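Local coordinates for protein O-succinylhomoserine sulfhydrylase (PDB 3NDN) that probably catalyses the pyridoxal-phosphate-dependent formation of L-homocysteine from O-succinyl-L-homoserine and hydrogen sulfide in methionine biosynthesis, at residues Q27-L37 with V85-I93; A47-Y56 with H72-T82. One frame throughout, in Å; residues are numbered along the deposited sequence.

Interaction 1: residues Q27-L37 with V85-I93; sequences QATVGVRGGML and VFEERLRLI
The carbonyl oxygen of Gly34 is gripped by two nitrogens of Arg89: NE sits 3.0 Å from Gly34 O, on a lone pair in the carbonyl plane, and NH1 reaches the same atom at 3.3 Å along a more bent path. With Gly34 O in the guanidinium plane, these paired bonds hold the group's rotation; Met36 CG lies near the same plane at the edge, and Val32 O stands over one face. The extended first part of the Arg89 chain carries CD to 3.3 Å from Gly31 O, a buried oxygen without a hydrogen-bond partner, and the bend at chi3 (-67°) then turns NE toward Gly34 O. NH1 also forms a salt bridge with Glu46, and NH2 one with Glu275 and a hydrogen bond to Leu271 O, so a positive charge is probably favoured there. Helix 27-33 packs antiparallel on helix 81-94, which leads into strand 98-102, an edge strand of the seven-stranded sheet of the cofactor domain; segments 27-33 and 85-93 run at 178°, axes 8.9 Å apart. Between them Val30 CG2 slides past Ile93 CG1 at 3.9 Å, while Ile93 CD1 lies against Gly31 CA. Gly34 and Gly35 bring the backbone close: Leu92 CD1 meets Gly35 N at 3.7 Å, Glu88 CG rests on Gly35 CA, and both Val85 methyls flank Gly35 O. Gly35 has a positive phi, which glycine adopts readily, and Glu88 CG and Arg89 N leave little room for a side chain. At the far end Gln27 NE2 donates almost straight (172°) to Ile93 O, from 3.0 Å.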
loop_
_atom_site.group_PDB
_atom_site.type_symbol
_atom_site.label_atom_id
_atom_site.label_comp_id
_atom_site.label_asym_id
_atom_site.label_seq_id
_atom_site.Cartn_x
_atom_site.Cartn_y
_atom_site.Cartn_z
ATOM N N GLN A 27 -15.704 0.002 25.419
ATOM C CA GLN A 27 -15.365 -0.772 24.202
ATOM C C GLN A 27 -15.140 0.138 22.974
ATOM O O GLN A 27 -14.238 -0.110 22.180
ATOM C CB GLN A 27 -16.454 -1.822 23.907
ATOM C CG GLN A 27 -15.986 -3.086 23.131
ATOM C CD GLN A 27 -17.120 -4.078 22.817
ATOM O OE1 GLN A 27 -18.228 -3.680 22.454
ATOM N NE2 GLN A 27 -16.829 -5.378 22.931
ATOM N N ALA A 28 -15.925 1.211 22.851
ATOM C CA ALA A 28 -15.783 2.157 21.727
ATOM C C ALA A 28 -14.445 2.891 21.770
ATOM O O ALA A 28 -13.758 3.025 20.759
ATOM C CB ALA A 28 -16.928 3.158 21.712
ATOM N N THR A 29 -14.089 3.380 22.952
ATOM C CA THR A 29 -12.827 4.086 23.172
ATOM C C THR A 29 -11.564 3.236 22.897
ATOM O O THR A 29 -10.606 3.729 22.265
ATOM C CB THR A 29 -12.814 4.692 24.588
ATOM O OG1 THR A 29 -13.905 5.604 24.710
ATOM C CG2 THR A 29 -11.539 5.425 24.859
ATOM N N VAL A 30 -11.546 1.972 23.344
ATOM C CA VAL A 30 -10.381 1.107 23.076
ATOM C C VAL A 30 -10.231 0.773 21.592
ATOM O O VAL A 30 -9.116 0.539 21.121
ATOM C CB VAL A 30 -10.321 -0.233 23.937
ATOM C CG1 VAL A 30 -10.315 0.060 25.454
ATOM C CG2 VAL A 30 -11.431 -1.186 23.567
ATOM N N GLY A 31 -11.349 0.707 20.861
ATOM C CA GLY A 31 -11.275 0.469 19.416
ATOM C C GLY A 31 -10.618 1.614 18.650
ATOM O O GLY A 31 -9.961 1.391 17.626
ATOM N N VAL A 32 -10.782 2.845 19.138
ATOM C CA VAL A 32 -10.159 4.004 18.495
ATOM C C VAL A 32 -8.647 4.126 18.773
ATOM O O VAL A 32 -7.875 4.482 17.874
ATOM C CB VAL A 32 -10.897 5.333 18.876
ATOM C CG1 VAL A 32 -10.181 6.559 18.312
ATOM C CG2 VAL A 32 -12.377 5.288 18.382
ATOM N N ARG A 33 -8.221 3.862 20.006
ATOM C CA ARG A 33 -6.820 4.175 20.381
ATOM C C ARG A 33 -6.108 3.149 21.284
ATOM O O ARG A 33 -5.030 3.435 21.835
ATOM C CB ARG A 33 -6.703 5.623 20.952
ATOM C CG ARG A 33 -7.886 6.110 21.788
ATOM C CD ARG A 33 -7.612 7.403 22.594
ATOM N NE ARG A 33 -7.594 8.673 21.844
ATOM C CZ ARG A 33 -6.487 9.311 21.470
ATOM N NH1 ARG A 33 -5.301 8.799 21.765
ATOM N NH2 ARG A 33 -6.559 10.481 20.816
ATOM N N GLY A 34 -6.684 1.960 21.426
ATOM C CA GLY A 34 -6.034 0.859 22.156
ATOM C C GLY A 34 -4.862 0.179 21.435
ATOM O O GLY A 34 -4.851 0.046 20.199
ATOM N N GLY A 35 -3.859 -0.215 22.220
ATOM C CA GLY A 35 -2.753 -1.057 21.743
ATOM C C GLY A 35 -1.677 -0.416 20.876
ATOM O O GLY A 35 -0.907 -1.129 20.211
ATOM N N MET A 36 -1.605 0.918 20.878
ATOM C CA MET A 36 -0.652 1.634 20.014
ATOM C C MET A 36 0.751 1.583 20.580
ATOM O O MET A 36 0.921 1.498 21.790
ATOM C CB MET A 36 -1.046 3.109 19.870
ATOM C CG MET A 36 -2.422 3.336 19.297
ATOM S SD MET A 36 -2.672 5.068 18.874
ATOM C CE MET A 36 -2.790 5.865 20.476
ATOM N N LEU A 37 1.736 1.647 19.688
ATOM C CA LEU A 37 3.172 1.710 20.032
ATOM C C LEU A 37 3.885 2.760 19.143
ATOM O O LEU A 37 4.514 2.404 18.132
ATOM C CB LEU A 37 3.798 0.332 19.777
ATOM C CG LEU A 37 3.595 -0.851 20.731
ATOM C CD1 LEU A 37 3.553 -2.163 19.930
ATOM C CD2 LEU A 37 4.710 -0.871 21.773
ATOM N N VAL A 85 0.017 -4.409 17.047
ATOM C CA VAL A 85 -0.999 -3.390 17.313
ATOM C C VAL A 85 -2.402 -3.942 16.961
ATOM O O VAL A 85 -3.339 -3.759 17.742
ATOM C CB VAL A 85 -0.718 -2.050 16.538
ATOM C CG1 VAL A 85 -1.852 -1.035 16.730
ATOM C CG2 VAL A 85 0.641 -1.427 16.966
ATOM N N PHE A 86 -2.527 -4.661 15.833
ATOM C CA PHE A 86 -3.822 -5.299 15.462
ATOM C C PHE A 86 -4.257 -6.335 16.534
ATOM O O PHE A 86 -5.430 -6.343 16.954
ATOM C CB PHE A 86 -3.761 -5.998 14.071
ATOM C CG PHE A 86 -4.911 -6.941 13.817
ATOM C CD1 PHE A 86 -6.191 -6.450 13.588
ATOM C CD2 PHE A 86 -4.715 -8.338 13.840
ATOM C CE1 PHE A 86 -7.264 -7.318 13.380
ATOM C CE2 PHE A 86 -5.775 -9.208 13.639
ATOM C CZ PHE A 86 -7.056 -8.708 13.415
ATOM N N GLU A 87 -3.320 -7.201 16.925
ATOM C CA GLU A 87 -3.552 -8.276 17.927
ATOM C C GLU A 87 -4.030 -7.679 19.261
ATOM O O GLU A 87 -5.002 -8.165 19.858
ATOM C CB GLU A 87 -2.288 -9.108 18.170
ATOM C CG GLU A 87 -1.906 -10.108 17.056
ATOM C CD GLU A 87 -0.492 -10.698 17.200
ATOM O OE1 GLU A 87 0.339 -10.115 17.948
ATOM O OE2 GLU A 87 -0.194 -11.753 16.551
ATOM N N GLU A 88 -3.354 -6.630 19.721
ATOM C CA GLU A 88 -3.694 -6.044 21.028
ATOM C C GLU A 88 -4.992 -5.247 21.029
ATOM O O GLU A 88 -5.764 -5.295 22.004
ATOM C CB GLU A 88 -2.521 -5.231 21.583
ATOM C CG GLU A 88 -2.789 -4.565 22.942
ATOM C CD GLU A 88 -2.667 -5.508 24.136
ATOM O OE1 GLU A 88 -2.431 -6.736 23.941
ATOM O OE2 GLU A 88 -2.802 -4.999 25.286
ATOM N N ARG A 89 -5.254 -4.508 19.947
ATOM C CA ARG A 89 -6.524 -3.789 19.808
ATOM C C ARG A 89 -7.733 -4.746 19.829
ATOM O O ARG A 89 -8.713 -4.498 20.544
ATOM C CB ARG A 89 -6.521 -2.883 18.544
ATOM C CG ARG A 89 -7.763 -1.978 18.383
ATOM C CD ARG A 89 -7.525 -0.873 17.311
ATOM N NE ARG A 89 -6.505 0.087 17.753
ATOM C CZ ARG A 89 -6.100 1.160 17.062
ATOM N NH1 ARG A 89 -5.169 1.962 17.581
ATOM N NH2 ARG A 89 -6.602 1.427 15.854
ATOM N N LEU A 90 -7.661 -5.854 19.078
ATOM C CA LEU A 90 -8.748 -6.841 19.078
ATOM C C LEU A 90 -8.867 -7.531 20.461
ATOM O O LEU A 90 -9.974 -7.772 20.938
ATOM C CB LEU A 90 -8.552 -7.906 17.952
ATOM C CG LEU A 90 -9.623 -8.999 17.761
ATOM C CD1 LEU A 90 -11.046 -8.440 17.564
ATOM C CD2 LEU A 90 -9.244 -10.015 16.635
ATOM N N ARG A 91 -7.733 -7.816 21.097
ATOM C CA ARG A 91 -7.712 -8.453 22.432
ATOM C C ARG A 91 -8.411 -7.549 23.468
ATOM O O ARG A 91 -9.188 -8.033 24.308
ATOM C CB ARG A 91 -6.263 -8.757 22.881
ATOM C CG ARG A 91 -6.149 -9.634 24.186
ATOM C CD ARG A 91 -4.766 -9.484 24.895
ATOM N NE ARG A 91 -4.507 -8.123 25.390
ATOM C CZ ARG A 91 -5.167 -7.514 26.382
ATOM N NH1 ARG A 91 -6.183 -8.115 27.019
ATOM N NH2 ARG A 91 -4.827 -6.272 26.730
ATOM N N LEU A 92 -8.149 -6.246 23.383
ATOM C CA LEU A 92 -8.787 -5.243 24.266
ATOM C C LEU A 92 -10.296 -5.185 24.068
ATOM O O LEU A 92 -11.033 -5.182 25.057
ATOM C CB LEU A 92 -8.186 -3.841 24.080
ATOM C CG LEU A 92 -6.800 -3.635 24.734
ATOM C CD1 LEU A 92 -6.060 -2.433 24.133
ATOM C CD2 LEU A 92 -6.925 -3.483 26.261
ATOM N N ILE A 93 -10.742 -5.141 22.810
ATOM C CA ILE A 93 -12.202 -5.143 22.480
ATOM C C ILE A 93 -12.936 -6.384 23.028
ATOM O O ILE A 93 -14.070 -6.288 23.547
ATOM C CB ILE A 93 -12.426 -4.981 20.941
ATOM C CG1 ILE A 93 -12.010 -3.565 20.487
ATOM C CG2 ILE A 93 -13.892 -5.297 20.526
ATOM C CD1 ILE A 93 -11.943 -3.379 18.955
#

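Interaction 2: residues A47-Y56 with H72-T82; sequences AMYLTSGYVY and HYVYSRYGNPT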
loop_
_atom_site.group_PDB
_atom_site.type_symbol
_atom_site.label_atom_id
_atom_site.label_comp_id
_atom_site.label_asym_id
_atom_site.label_seq_id
_atom_site.Cartn_x
_atom_site.Cartn_y
_atom_site.Cartn_z
ATOM N N ALA A 47 1.929 3.474 12.422
ATOM C CA ALA A 47 2.977 3.203 11.432
ATOM C C ALA A 47 2.945 1.778 10.852
ATOM O O ALA A 47 2.524 0.828 11.534
ATOM C CB ALA A 47 4.354 3.471 12.060
ATOM N N MET A 48 3.411 1.635 9.607
ATOM C CA MET A 48 3.465 0.317 8.913
ATOM C C MET A 48 4.916 -0.128 8.705
ATOM O O MET A 48 5.644 0.509 7.944
ATOM C CB MET A 48 2.767 0.417 7.549
ATOM C CG MET A 48 2.535 -0.928 6.838
ATOM S SD MET A 48 2.159 -0.726 5.075
ATOM C CE MET A 48 0.461 -0.149 5.125
ATOM N N TYR A 49 5.302 -1.243 9.339
ATOM C CA TYR A 49 6.669 -1.769 9.281
ATOM C C TYR A 49 6.790 -2.949 8.310
ATOM O O TYR A 49 6.761 -4.122 8.716
ATOM C CB TYR A 49 7.225 -2.113 10.695
ATOM C CG TYR A 49 7.363 -0.898 11.623
ATOM C CD1 TYR A 49 8.538 -0.137 11.635
ATOM C CD2 TYR A 49 6.325 -0.516 12.482
ATOM C CE1 TYR A 49 8.661 0.996 12.460
ATOM C CE2 TYR A 49 6.437 0.615 13.315
ATOM C CZ TYR A 49 7.626 1.353 13.306
ATOM O OH TYR A 49 7.788 2.475 14.110
ATOM N N LEU A 50 6.938 -2.618 7.027
ATOM C CA LEU A 50 7.131 -3.635 5.978
ATOM C C LEU A 50 8.586 -4.094 6.006
ATOM O O LEU A 50 9.424 -3.598 5.252
ATOM C CB LEU A 50 6.740 -3.105 4.586
ATOM C CG LEU A 50 5.270 -2.697 4.389
ATOM C CD1 LEU A 50 4.971 -2.202 2.968
ATOM C CD2 LEU A 50 4.343 -3.854 4.761
ATOM N N THR A 51 8.860 -5.055 6.892
ATOM C CA THR A 51 10.168 -5.678 7.024
ATOM C C THR A 51 9.945 -7.151 7.390
ATOM O O THR A 51 9.013 -7.479 8.169
ATOM C CB THR A 51 11.045 -4.973 8.098
ATOM O OG1 THR A 51 12.403 -5.401 7.960
ATOM C CG2 THR A 51 10.556 -5.285 9.546
ATOM N N SER A 52 10.767 -8.036 6.824
ATOM C CA SER A 52 10.766 -9.435 7.272
ATOM C C SER A 52 11.734 -9.696 8.445
ATOM O O SER A 52 11.441 -10.539 9.309
ATOM C CB SER A 52 11.036 -10.404 6.101
ATOM O OG SER A 52 12.283 -10.126 5.463
ATOM N N GLY A 53 12.869 -8.983 8.466
ATOM C CA GLY A 53 13.935 -9.162 9.482
ATOM C C GLY A 53 14.233 -7.923 10.314
ATOM O O GLY A 53 13.663 -6.852 10.050
ATOM N N TYR A 54 15.145 -8.066 11.299
ATOM C CA TYR A 54 15.543 -7.001 12.239
ATOM C C TYR A 54 17.079 -7.047 12.428
ATOM O O TYR A 54 17.721 -8.056 12.106
ATOM C CB TYR A 54 14.791 -7.124 13.597
ATOM C CG TYR A 54 13.278 -7.173 13.368
ATOM C CD1 TYR A 54 12.506 -6.004 13.414
ATOM C CD2 TYR A 54 12.656 -8.361 13.005
ATOM C CE1 TYR A 54 11.119 -6.036 13.117
ATOM C CE2 TYR A 54 11.275 -8.406 12.698
ATOM C CZ TYR A 54 10.517 -7.231 12.777
ATOM O OH TYR A 54 9.157 -7.266 12.478
ATOM N N VAL A 55 17.653 -5.956 12.916
ATOM C CA VAL A 55 19.101 -5.887 13.174
ATOM C C VAL A 55 19.400 -5.759 14.679
ATOM O O VAL A 55 18.506 -5.400 15.469
ATOM C CB VAL A 55 19.767 -4.728 12.364
ATOM C CG1 VAL A 55 19.553 -4.934 10.859
ATOM C CG2 VAL A 55 19.231 -3.346 12.813
ATOM N N TYR A 56 20.647 -6.035 15.083
ATOM C CA TYR A 56 21.036 -5.993 16.500
ATOM C C TYR A 56 22.307 -5.158 16.692
ATOM O O TYR A 56 23.182 -5.158 15.827
ATOM C CB TYR A 56 21.263 -7.420 17.053
ATOM C CG TYR A 56 20.195 -8.410 16.647
ATOM C CD1 TYR A 56 18.951 -8.429 17.291
ATOM C CD2 TYR A 56 20.405 -9.305 15.594
ATOM C CE1 TYR A 56 17.950 -9.307 16.911
ATOM C CE2 TYR A 56 19.400 -10.200 15.201
ATOM C CZ TYR A 56 18.180 -10.201 15.867
ATOM O OH TYR A 56 17.163 -11.067 15.487
ATOM N N HIS A 72 13.059 -7.986 22.070
ATOM C CA HIS A 72 13.475 -7.531 20.726
ATOM C C HIS A 72 12.822 -8.401 19.639
ATOM O O HIS A 72 12.725 -9.626 19.790
ATOM C CB HIS A 72 15.009 -7.656 20.644
ATOM C CG HIS A 72 15.657 -6.846 19.557
ATOM N ND1 HIS A 72 15.405 -7.051 18.217
ATOM C CD2 HIS A 72 16.615 -5.885 19.615
ATOM C CE1 HIS A 72 16.144 -6.220 17.499
ATOM N NE2 HIS A 72 16.890 -5.503 18.324
ATOM N N TYR A 73 12.367 -7.785 18.548
ATOM C CA TYR A 73 11.759 -8.556 17.454
ATOM C C TYR A 73 12.813 -9.385 16.710
ATOM O O TYR A 73 13.994 -9.010 16.697
ATOM C CB TYR A 73 10.982 -7.639 16.497
ATOM C CG TYR A 73 9.636 -7.203 17.047
ATOM C CD1 TYR A 73 8.502 -8.014 16.892
ATOM C CD2 TYR A 73 9.493 -5.972 17.732
ATOM C CE1 TYR A 73 7.263 -7.627 17.401
ATOM C CE2 TYR A 73 8.245 -5.573 18.250
ATOM C CZ TYR A 73 7.138 -6.398 18.073
ATOM O OH TYR A 73 5.898 -6.045 18.566
ATOM N N VAL A 74 12.399 -10.501 16.093
ATOM C CA VAL A 74 13.365 -11.437 15.452
ATOM C C VAL A 74 13.049 -11.753 13.984
ATOM O O VAL A 74 13.939 -11.708 13.134
ATOM C CB VAL A 74 13.507 -12.777 16.269
ATOM C CG1 VAL A 74 14.350 -13.810 15.523
ATOM C CG2 VAL A 74 14.103 -12.506 17.640
ATOM N N TYR A 75 11.794 -12.082 13.678
ATOM C CA TYR A 75 11.407 -12.420 12.311
ATOM C C TYR A 75 9.892 -12.307 12.178
ATOM O O TYR A 75 9.152 -12.792 13.041
ATOM C CB TYR A 75 11.862 -13.848 11.950
ATOM C CG TYR A 75 11.831 -14.172 10.462
ATOM C CD1 TYR A 75 10.904 -15.085 9.945
ATOM C CD2 TYR A 75 12.738 -13.577 9.575
ATOM C CE1 TYR A 75 10.871 -15.402 8.567
ATOM C CE2 TYR A 75 12.720 -13.884 8.194
ATOM C CZ TYR A 75 11.783 -14.789 7.700
ATOM O OH TYR A 75 11.761 -15.092 6.353
ATOM N N SER A 76 9.449 -11.674 11.098
ATOM C CA SER A 76 8.034 -11.333 10.906
ATOM C C SER A 76 7.048 -12.486 10.730
ATOM O O SER A 76 5.838 -12.282 10.931
ATOM C CB SER A 76 7.868 -10.295 9.786
ATOM O OG SER A 76 8.315 -9.018 10.219
ATOM N N ARG A 77 7.528 -13.690 10.376
ATOM C CA ARG A 77 6.634 -14.849 10.329
ATOM C C ARG A 77 5.926 -15.067 11.668
ATOM O O ARG A 77 4.776 -15.518 11.687
ATOM C CB ARG A 77 7.344 -16.155 9.893
ATOM C CG ARG A 77 6.399 -17.178 9.226
ATOM C CD ARG A 77 6.996 -18.606 9.068
ATOM N NE ARG A 77 8.356 -18.608 8.513
ATOM C CZ ARG A 77 9.457 -18.843 9.225
ATOM N NH1 ARG A 77 10.650 -18.816 8.630
ATOM N NH2 ARG A 77 9.370 -19.117 10.526
ATOM N N TYR A 78 6.578 -14.744 12.778
ATOM C CA TYR A 78 5.898 -14.906 14.071
ATOM C C TYR A 78 5.850 -13.709 15.022
ATOM O O TYR A 78 5.323 -13.833 16.122
ATOM C CB TYR A 78 6.404 -16.130 14.816
ATOM C CG TYR A 78 7.903 -16.192 14.942
ATOM C CD1 TYR A 78 8.669 -16.873 13.988
ATOM C CD2 TYR A 78 8.560 -15.612 16.021
ATOM C CE1 TYR A 78 10.037 -16.956 14.102
ATOM C CE2 TYR A 78 9.951 -15.695 16.143
ATOM C CZ TYR A 78 10.674 -16.370 15.178
ATOM O OH TYR A 78 12.050 -16.460 15.263
ATOM N N GLY A 79 6.373 -12.567 14.603
ATOM C CA GLY A 79 6.180 -11.313 15.361
ATOM C C GLY A 79 6.609 -10.096 14.556
ATOM O O GLY A 79 7.692 -10.098 13.972
ATOM N N ASN A 80 5.768 -9.060 14.549
ATOM C CA ASN A 80 6.002 -7.794 13.812
ATOM C C ASN A 80 5.311 -6.624 14.571
ATOM O O ASN A 80 4.202 -6.800 15.092
ATOM C CB ASN A 80 5.481 -7.941 12.366
ATOM C CG ASN A 80 5.443 -6.607 11.589
ATOM O OD1 ASN A 80 4.546 -5.790 11.793
ATOM N ND2 ASN A 80 6.409 -6.410 10.669
ATOM N N PRO A 81 5.941 -5.433 14.636
ATOM C CA PRO A 81 5.301 -4.358 15.440
ATOM C C PRO A 81 3.895 -3.881 14.992
ATOM O O PRO A 81 3.055 -3.581 15.854
ATOM C CB PRO A 81 6.319 -3.220 15.404
ATOM C CG PRO A 81 7.355 -3.608 14.384
ATOM C CD PRO A 81 7.335 -5.096 14.286
ATOM N N THR A 82 3.653 -3.786 13.681
ATOM C CA THR A 82 2.308 -3.459 13.162
ATOM C C THR A 82 1.285 -4.583 13.441
ATOM O O THR A 82 0.136 -4.322 13.860
ATOM C CB THR A 82 2.381 -3.106 11.646
ATOM O OG1 THR A 82 3.351 -2.073 11.450
ATOM C CG2 THR A 82 1.039 -2.656 11.087
HETATM O O HOH W 1 15.699 -11.362 11.166
#
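Tyr54 lies at the tightly packed centre of this contact, its ring face against Tyr73: CB of Tyr73 stands 3.6 Å from the Tyr54 ring centroid, only 5° off the normal, a CH-pi contact. The two rings are slid apart and barely overlap, and Pro81 CD takes a place over the Tyr73 ring face. Beyond the ring, Tyr54 OH is 3.0 Å from Ser76 OG, which in turn donates to Thr51 O at 2.7 Å; Ser76 N binds Ser52 O. Asn80 sends ND2 to Tyr49 O (3.0 Å), which lies in its amide plane. Asn80 is at the N-cap position of helix 81-94; its OD1 accepts from Val83 N and, weakly, from Thr82 N. Thr82 OG1 is held twice, accepting from Tyr49 N and donating to Ala47 O. The Tyr56 and His72 end is looser: the rings meet obliquely, their centroids 4.9 Å apart, and a water bridges Val74 O and, weakly, Tyr54 N. His72 NE2 is bonded to Glu42 of the third subunit. Tyr75 OH and Arg77 NE bind the pyridoxal-phosphate-lysine of the fourth subunit, as in the cystathionine gamma-synthase-like family, where neighbouring chains share each active site. The chemistry is consistent with a loop shape held by polar bonds together with the Tyr54 packing, one that probably presents Tyr75 and Arg77 to the neighbour's cofactor.

Both contacts are largely buried and both use helix 81-94: interaction 2 includes its N-cap and first turn, interaction 1 its later turns. Interaction 2 is nested in the sequence loop that interaction 1 closes, and their centres lie about 20 Å apart. Interaction 1, nearer the chain's centre (about 18 Å against 27 Å, centre to centre), pairs two helices through aliphatic side chains, glycines and one buried arginine. Interaction 2 joins irregular loops through aromatic rings and hydroxyl and amide bonds. The second subunit touches the outer side of helix 27-33, whereas 47-56 and 72-82 lie between the third and fourth subunits, the fourth contributing its cofactor.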